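Local coordinates for rhamnose ABC transporter, periplasmic rhamnose-binding protein (Kribbella flavida, PDB 4KVF) that probably binds a carbohydrate, most likely rhamnose, as the extracytoplasmic receptor of an ABC transporter, at residues I89-L92 and I93-Q97; T176-N179 and S180-E183; D209-S212 and F213-Q217. One frame throughout, in Å; residues are numbered along the deposited sequence.

Overall arrangement
The three contacts are helical turns drawn from both lobes of a periplasmic-binding-protein fold, and they follow one another in series along the chain. Contact 1 ends helix 85-94, which belongs to the lobe built on the six-stranded parallel sheet. Contacts 2 and 3 open helices 176-189 and 209-222 in the lobe with the four-stranded parallel sheet, and their centres are about 19 Å apart. Contact 1 lies about 35 Å from contact 2 and about 45 Å from contact 3, centre to centre, with contact 3 across the middle of the chain. None touches another; together they sample both lobes of a bilobal protein whose ligand, as in its relatives, probably binds in the cleft between them.

Contact 1: residues I89-L92 and I93-Q97; sequences INTL and IQQQQ
Thr91 and Gln95 lie side by side, one helical turn apart and pointing the same way, and show how a last turn is dressed before the chain leaves the helix. The Gln95 chain is extended beyond CG, and because CG stands beside its own backbone N (chi1 -69°) it passes close to the backbone, with CG 3.3 Å from Thr91 O. Its amide then brings NE2 to within 3.8 Å of the Thr91 methyl CG2, while OE1 comes 3.7 Å from Leu92 CD2. The Thr91 hydroxyl is engaged the other way, bonded to Ser87 O.

Leu92 meets two partners with one branch, since CD2 also reaches Gln97 CG at 4.0 Å. On the flank formed by Ile89 and Ile93 the two chains cross at an angle, Ile89 CG2 meeting Ile93 CD1 at 4.1 Å; that flank leans on helix 111-119, whereas Leu92 and Gln97 face strands 41-45 and 71-74. An alanine in place of Gln95 would probably uncover the Thr91 methyl and take from Leu92 CD2 one of these two partners, opening a gap beside the last turn.

The helix stops in a Schellman motif. Gln96 takes a positive phi of 61°, its N bonds to Ile93 O at 2.9 Å, and Gln97 N reaches back to Leu92 O in a weak, almost straight bond of 3.4 Å. Chemically, then, backbone carbonyls are answered by backbone N-H groups, Ile89 O, Asn90 O and Thr91 O by those four residues on, and Gln95 contributes mainly the carbon and amide surface against Thr91 and Leu92.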
loop_
_atom_site.group_PDB
_atom_site.type_symbol
_atom_site.label_atom_id
_atom_site.label_comp_id
_atom_site.label_asym_id
_atom_site.label_seq_id
_atom_site.Cartn_x
_atom_site.Cartn_y
_atom_site.Cartn_z
ATOM N N ILE A 89 7.617 18.939 -9.281
ATOM C CA ILE A 89 7.170 18.485 -10.596
ATOM C C ILE A 89 7.700 19.433 -11.686
ATOM O O ILE A 89 8.151 19.000 -12.749
ATOM C CB ILE A 89 5.634 18.426 -10.673
ATOM C CG1 ILE A 89 5.111 17.312 -9.755
ATOM C CG2 ILE A 89 5.176 18.209 -12.145
ATOM C CD1 ILE A 89 3.620 17.411 -9.460
ATOM N N ASN A 90 7.633 20.726 -11.403
ATOM C CA ASN A 90 8.100 21.736 -12.351
ATOM C C ASN A 90 9.591 21.595 -12.609
ATOM O O ASN A 90 10.061 21.777 -13.742
ATOM C CB ASN A 90 7.761 23.148 -11.856
ATOM C CG ASN A 90 6.282 23.489 -12.044
ATOM O OD1 ASN A 90 5.629 22.959 -12.948
ATOM N ND2 ASN A 90 5.760 24.378 -11.203
ATOM N N THR A 91 10.340 21.277 -11.556
ATOM C CA THR A 91 11.767 21.022 -11.705
ATOM C C THR A 91 12.009 19.820 -12.613
ATOM O O THR A 91 12.845 19.873 -13.510
ATOM C CB THR A 91 12.434 20.758 -10.350
ATOM O OG1 THR A 91 12.218 21.886 -9.493
ATOM C CG2 THR A 91 13.932 20.532 -10.532
ATOM N N LEU A 92 11.271 18.735 -12.385
ATOM C CA LEU A 92 11.459 17.535 -13.189
ATOM C C LEU A 92 11.137 17.784 -14.663
ATOM O O LEU A 92 11.783 17.231 -15.549
ATOM C CB LEU A 92 10.634 16.372 -12.639
ATOM C CG LEU A 92 11.049 15.913 -11.237
ATOM C CD1 LEU A 92 10.141 14.775 -10.773
ATOM C CD2 LEU A 92 12.521 15.477 -11.211
ATOM N N ILE A 93 10.133 18.613 -14.920
ATOM C CA ILE A 93 9.817 19.013 -16.290
ATOM C C ILE A 93 10.979 19.738 -16.956
ATOM O O ILE A 93 11.378 19.392 -18.070
ATOM C CB ILE A 93 8.555 19.907 -16.356
ATOM C CG1 ILE A 93 7.333 19.125 -15.879
ATOM C CG2 ILE A 93 8.351 20.441 -17.773
ATOM C CD1 ILE A 93 6.078 19.992 -15.681
ATOM N N GLN A 94 11.525 20.751 -16.284
ATOM C CA GLN A 94 12.650 21.500 -16.841
ATOM C C GLN A 94 13.898 20.634 -17.046
ATOM O O GLN A 94 14.711 20.908 -17.927
ATOM C CB GLN A 94 12.992 22.729 -15.994
ATOM C CG GLN A 94 12.251 23.999 -16.385
ATOM C CD GLN A 94 12.331 24.307 -17.869
ATOM O OE1 GLN A 94 11.347 24.149 -18.596
ATOM N NE2 GLN A 94 13.499 24.765 -18.324
ATOM N N GLN A 95 14.050 19.590 -16.236
ATOM C CA GLN A 95 15.182 18.667 -16.371
ATOM C C GLN A 95 14.948 17.618 -17.466
ATOM O O GLN A 95 15.828 16.804 -17.764
ATOM C CB GLN A 95 15.459 17.957 -15.036
ATOM C CG GLN A 95 16.008 18.860 -13.940
ATOM C CD GLN A 95 16.225 18.114 -12.626
ATOM O OE1 GLN A 95 15.701 17.014 -12.431
ATOM N NE2 GLN A 95 17.008 18.709 -11.724
ATOM N N GLN A 96 13.759 17.651 -18.053
ATOM C CA GLN A 96 13.397 16.808 -19.194
ATOM C C GLN A 96 13.475 15.318 -18.889
ATOM O O GLN A 96 14.068 14.539 -19.647
ATOM C CB GLN A 96 14.216 17.150 -20.434
ATOM C CG GLN A 96 13.974 18.549 -20.930
ATOM C CD GLN A 96 14.864 18.893 -22.080
ATOM O OE1 GLN A 96 15.498 18.015 -22.667
ATOM N NE2 GLN A 96 14.936 20.181 -22.410
ATOM N N GLN A 97 12.879 14.942 -17.767
ATOM C CA GLN A 97 12.670 13.535 -17.443
ATOM C C GLN A 97 11.746 12.919 -18.490
ATOM O O GLN A 97 10.943 13.623 -19.100
ATOM C CB GLN A 97 12.068 13.397 -16.040
ATOM C CG GLN A 97 12.955 13.976 -14.946
ATOM C CD GLN A 97 14.364 13.402 -14.975
ATOM O OE1 GLN A 97 14.576 12.243 -14.628
ATOM N NE2 GLN A 97 15.328 14.207 -15.415
#

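Contact 2: residues T176-N179 and S180-E183; sequences TNQN and SWIE
Trp181 lies back along the helix over Asn177 and Gln178, and its indole can be followed atom by atom. CB, 3.7 Å from Asn177 O, starts beside the oxygen that Trp181 N binds at 3.0 Å. With CG beside its own backbone N (chi1 -60°), the ring is laid across the carbonyl that its own N-H holds. CG comes within 3.3 Å of Asn177 O, and at the ring fusion CD2 is nearer still, 3.2 Å away, with the oxygen over the face but displaced toward the rim. CD1, NE1 and CE2 look onto the same oxygen from farther off.

Farther out, CE3 rests 3.7 Å from Gln178 CA. CZ3 meets the amide of Gln178, whose NE2 is 3.6 Å off; the two side chains run alongside each other, and the amide plane is turned 72° from the ring. NE2 donates to Pro232 O, a bond that probably holds the amide at this tilt. At the tip CH2 and CZ2 lie beneath Asn177 CB, a CH-pi contact in which the carbon stands 3.9 Å from the centroid of the six-membered ring, 20° off its normal and on the same face as Asn177 O.

Beyond the turn, the indole also packs against Thr145 and Ile148 of helix 145-159 and against Pro232 and Leu258, with a glycerol, probably from the crystallisation liquor, close by. Ile182, next along, turns instead to Val168 and Ser170 of strand 164-170. A helix with one side chain on its strand and another on a neighbouring helix fits its place in the beta-alpha-beta unit 164-170, 176-189, 197-204, the repeated element of each periplasmic-binding-protein lobe.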
loop_
_atom_site.group_PDB
_atom_site.type_symbol
_atom_site.label_atom_id
_atom_site.label_comp_id
_atom_site.label_asym_id
_atom_site.label_seq_id
_atom_site.Cartn_x
_atom_site.Cartn_y
_atom_site.Cartn_z
ATOM N N THR A 176 -10.209 7.887 6.086
ATOM C CA THR A 176 -10.734 7.505 4.787
ATOM C C THR A 176 -10.377 6.070 4.406
ATOM O O THR A 176 -11.247 5.279 3.995
ATOM C CB THR A 176 -10.218 8.462 3.703
ATOM O OG1 THR A 176 -10.627 9.793 4.039
ATOM C CG2 THR A 176 -10.766 8.070 2.328
ATOM N N ASN A 177 -9.097 5.729 4.545
ATOM C CA ASN A 177 -8.629 4.402 4.158
ATOM C C ASN A 177 -9.216 3.314 5.038
ATOM O O ASN A 177 -9.770 2.335 4.539
ATOM C CB ASN A 177 -7.102 4.331 4.204
ATOM C CG ASN A 177 -6.447 5.143 3.102
ATOM O OD1 ASN A 177 -7.061 5.423 2.059
ATOM N ND2 ASN A 177 -5.189 5.524 3.322
ATOM N N GLN A 178 -9.121 3.486 6.353
ATOM C CA GLN A 178 -9.641 2.457 7.248
ATOM C C GLN A 178 -11.143 2.298 7.064
ATOM O O GLN A 178 -11.667 1.187 7.100
ATOM C CB GLN A 178 -9.301 2.762 8.707
ATOM C CG GLN A 178 -7.882 2.361 9.122
ATOM C CD GLN A 178 -6.820 3.309 8.601
ATOM O OE1 GLN A 178 -7.131 4.406 8.135
ATOM N NE2 GLN A 178 -5.547 2.900 8.697
ATOM N N ASN A 179 -11.845 3.407 6.849
ATOM C CA ASN A 179 -13.291 3.308 6.683
ATOM C C ASN A 179 -13.660 2.548 5.422
ATOM O O ASN A 179 -14.662 1.822 5.401
ATOM C CB ASN A 179 -13.968 4.684 6.734
ATOM C CG ASN A 179 -14.003 5.247 8.138
ATOM O OD1 ASN A 179 -13.813 4.510 9.112
ATOM N ND2 ASN A 179 -14.246 6.552 8.255
ATOM N N SER A 180 -12.836 2.690 4.387
ATOM C CA SER A 180 -13.047 1.941 3.150
ATOM C C SER A 180 -12.837 0.463 3.413
ATOM O O SER A 180 -13.669 -0.372 3.043
ATOM C CB SER A 180 -12.064 2.380 2.059
ATOM O OG SER A 180 -12.421 3.640 1.529
ATOM N N TRP A 181 -11.722 0.141 4.056
ATOM C CA TRP A 181 -11.386 -1.255 4.322
ATOM C C TRP A 181 -12.439 -1.921 5.206
ATOM O O TRP A 181 -12.801 -3.081 4.994
ATOM C CB TRP A 181 -9.997 -1.370 4.942
ATOM C CG TRP A 181 -8.919 -0.827 4.048
ATOM C CD1 TRP A 181 -8.899 -0.854 2.678
ATOM C CD2 TRP A 181 -7.722 -0.158 4.455
ATOM N NE1 TRP A 181 -7.757 -0.243 2.211
ATOM C CE2 TRP A 181 -7.013 0.190 3.286
ATOM C CE3 TRP A 181 -7.172 0.183 5.701
ATOM C CZ2 TRP A 181 -5.794 0.856 3.316
ATOM C CZ3 TRP A 181 -5.965 0.835 5.732
ATOM C CH2 TRP A 181 -5.285 1.166 4.547
ATOM N N ILE A 182 -12.940 -1.179 6.189
ATOM C CA ILE A 182 -13.963 -1.714 7.085
ATOM C C ILE A 182 -15.250 -1.988 6.314
ATOM O O ILE A 182 -15.910 -3.013 6.515
ATOM C CB ILE A 182 -14.197 -0.755 8.277
ATOM C CG1 ILE A 182 -12.979 -0.789 9.210
ATOM C CG2 ILE A 182 -15.481 -1.102 9.027
ATOM C CD1 ILE A 182 -12.951 0.354 10.234
ATOM N N GLU A 183 -15.601 -1.089 5.395
ATOM C CA GLU A 183 -16.802 -1.310 4.596
ATOM C C GLU A 183 -16.664 -2.586 3.767
ATOM O O GLU A 183 -17.603 -3.368 3.666
ATOM C CB GLU A 183 -17.127 -0.103 3.707
ATOM C CG GLU A 183 -18.397 -0.290 2.875
ATOM C CD GLU A 183 -19.669 -0.372 3.719
ATOM O OE1 GLU A 183 -19.722 0.252 4.804
ATOM O OE2 GLU A 183 -20.622 -1.062 3.291
#

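Contact 3: residues D209-S212 and F213-Q217; sequences DQKS and FTEAQ
Gln210 O is gripped twice from Thr214: by the backbone N at 3.0 Å, and by OG1 at 3.3 Å in a weak bond. The hydroxyl gets there because it is anti to its own carbonyl carbon (chi1 -61°), which brings it back over the preceding turn. One residue on, Lys211 O receives Glu215 N in a bond of 2.8 Å, and Glu215 CG packs 3.3 Å from the same oxygen.

Lys211 and Glu215 then run side by side in the same direction. Their carbon and carboxylate portions come near, with Lys211 CE 4.2 Å from Glu215 OE2, but NZ stays 5.0 Å from OE2. The charges are therefore likely to attract across a distance without pairing, while NZ makes weak hydrogen bonds to Asn206 OD1 and, at the end of strand 197-204, to Tyr204 O. At the buried Ser212, OG bonds to Asp208 O and the backbone oxygen takes Ala216 N at 2.9 Å, with Ala216 CB against it.

Phe213 directs its ring toward helix 234-245: CG is anti to the backbone N (chi1 -180°), and the ring meets Tyr243 there edge-to-face. Asp209 forms a salt bridge with Arg242 of that same helix, so one flank of the turn is tied to its neighbour by charge and by aromatic contact. Glu215 and Ala216 touch Leu169 of strand 164-170, the strand lying between 197-204 and 226-231 in the sheet. Helix 209-222 thus forms the connection of a beta-alpha-beta crossover passing over that strand, a feature of the Rossmann-like lobes of periplasmic binding proteins.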
loop_
_atom_site.group_PDB
_atom_site.type_symbol
_atom_site.label_atom_id
_atom_site.label_comp_id
_atom_site.label_asym_id
_atom_site.label_seq_id
_atom_site.Cartn_x
_atom_site.Cartn_y
_atom_site.Cartn_z
ATOM N N ASP A 209 -0.201 5.387 19.491
ATOM C CA ASP A 209 0.341 4.195 20.157
ATOM C C ASP A 209 -0.363 3.897 21.481
ATOM O O ASP A 209 -0.895 2.802 21.683
ATOM C CB ASP A 209 1.854 4.374 20.374
ATOM C CG ASP A 209 2.579 3.069 20.703
ATOM O OD1 ASP A 209 2.155 1.992 20.236
ATOM O OD2 ASP A 209 3.601 3.130 21.422
ATOM N N GLN A 210 -0.382 4.886 22.368
ATOM C CA GLN A 210 -0.976 4.736 23.694
ATOM C C GLN A 210 -2.491 4.521 23.686
ATOM O O GLN A 210 -3.020 3.705 24.451
ATOM C CB GLN A 210 -0.617 5.939 24.566
ATOM C CG GLN A 210 0.507 5.671 25.544
ATOM C CD GLN A 210 0.043 4.877 26.751
ATOM O OE1 GLN A 210 -0.063 3.649 26.704
ATOM N NE2 GLN A 210 -0.246 5.579 27.841
ATOM N N LYS A 211 -3.198 5.257 22.838
ATOM C CA LYS A 211 -4.642 5.091 22.766
ATOM C C LYS A 211 -4.984 3.734 22.164
ATOM O O LYS A 211 -5.904 3.059 22.619
ATOM C CB LYS A 211 -5.306 6.212 21.963
ATOM C CG LYS A 211 -6.776 6.395 22.325
ATOM C CD LYS A 211 -7.586 7.065 21.222
ATOM C CE LYS A 211 -9.053 7.169 21.632
ATOM N NZ LYS A 211 -9.935 7.664 20.537
ATOM N N SER A 212 -4.226 3.328 21.154
ATOM C CA SER A 212 -4.467 2.039 20.506
ATOM C C SER A 212 -4.255 0.913 21.524
ATOM O O SER A 212 -5.014 -0.061 21.570
ATOM C CB SER A 212 -3.554 1.864 19.294
ATOM O OG SER A 212 -3.893 2.803 18.281
ATOM N N PHE A 213 -3.237 1.080 22.356
ATOM C CA PHE A 213 -2.943 0.127 23.416
ATOM C C PHE A 213 -4.130 0.005 24.379
ATOM O O PHE A 213 -4.615 -1.096 24.660
ATOM C CB PHE A 213 -1.678 0.575 24.166
ATOM C CG PHE A 213 -1.269 -0.341 25.282
ATOM C CD1 PHE A 213 -1.842 -0.227 26.538
ATOM C CD2 PHE A 213 -0.290 -1.303 25.082
ATOM C CE1 PHE A 213 -1.466 -1.066 27.571
ATOM C CE2 PHE A 213 0.097 -2.146 26.114
ATOM C CZ PHE A 213 -0.496 -2.029 27.358
ATOM N N THR A 214 -4.596 1.142 24.884
ATOM C CA THR A 214 -5.724 1.156 25.811
ATOM C C THR A 214 -7.029 0.667 25.166
ATOM O O THR A 214 -7.832 -0.016 25.808
ATOM C CB THR A 214 -5.914 2.557 26.414
ATOM O OG1 THR A 214 -4.731 2.910 27.140
ATOM C CG2 THR A 214 -7.093 2.575 27.364
ATOM N N GLU A 215 -7.245 1.003 23.897
ATOM C CA GLU A 215 -8.453 0.525 23.222
ATOM C C GLU A 215 -8.423 -0.992 23.013
ATOM O O GLU A 215 -9.470 -1.645 23.051
ATOM C CB GLU A 215 -8.696 1.270 21.897
ATOM C CG GLU A 215 -9.107 2.726 22.078
ATOM C CD GLU A 215 -10.458 2.886 22.765
ATOM O OE1 GLU A 215 -11.379 2.090 22.475
ATOM O OE2 GLU A 215 -10.600 3.810 23.596
ATOM N N ALA A 216 -7.230 -1.552 22.798
ATOM C CA ALA A 216 -7.091 -3.005 22.666
ATOM C C ALA A 216 -7.449 -3.687 23.978
ATOM O O ALA A 216 -8.156 -4.698 24.013
ATOM C CB ALA A 216 -5.676 -3.376 22.243
ATOM N N GLN A 217 -6.937 -3.118 25.062
ATOM C CA GLN A 217 -7.237 -3.568 26.412
ATOM C C GLN A 217 -8.743 -3.518 26.643
ATOM O O GLN A 217 -9.336 -4.451 27.190
ATOM C CB GLN A 217 -6.523 -2.641 27.392
ATOM C CG GLN A 217 -6.397 -3.124 28.810
ATOM C CD GLN A 217 -5.473 -2.219 29.607
ATOM O OE1 GLN A 217 -5.412 -1.011 29.356
ATOM N NE2 GLN A 217 -4.728 -2.797 30.547
#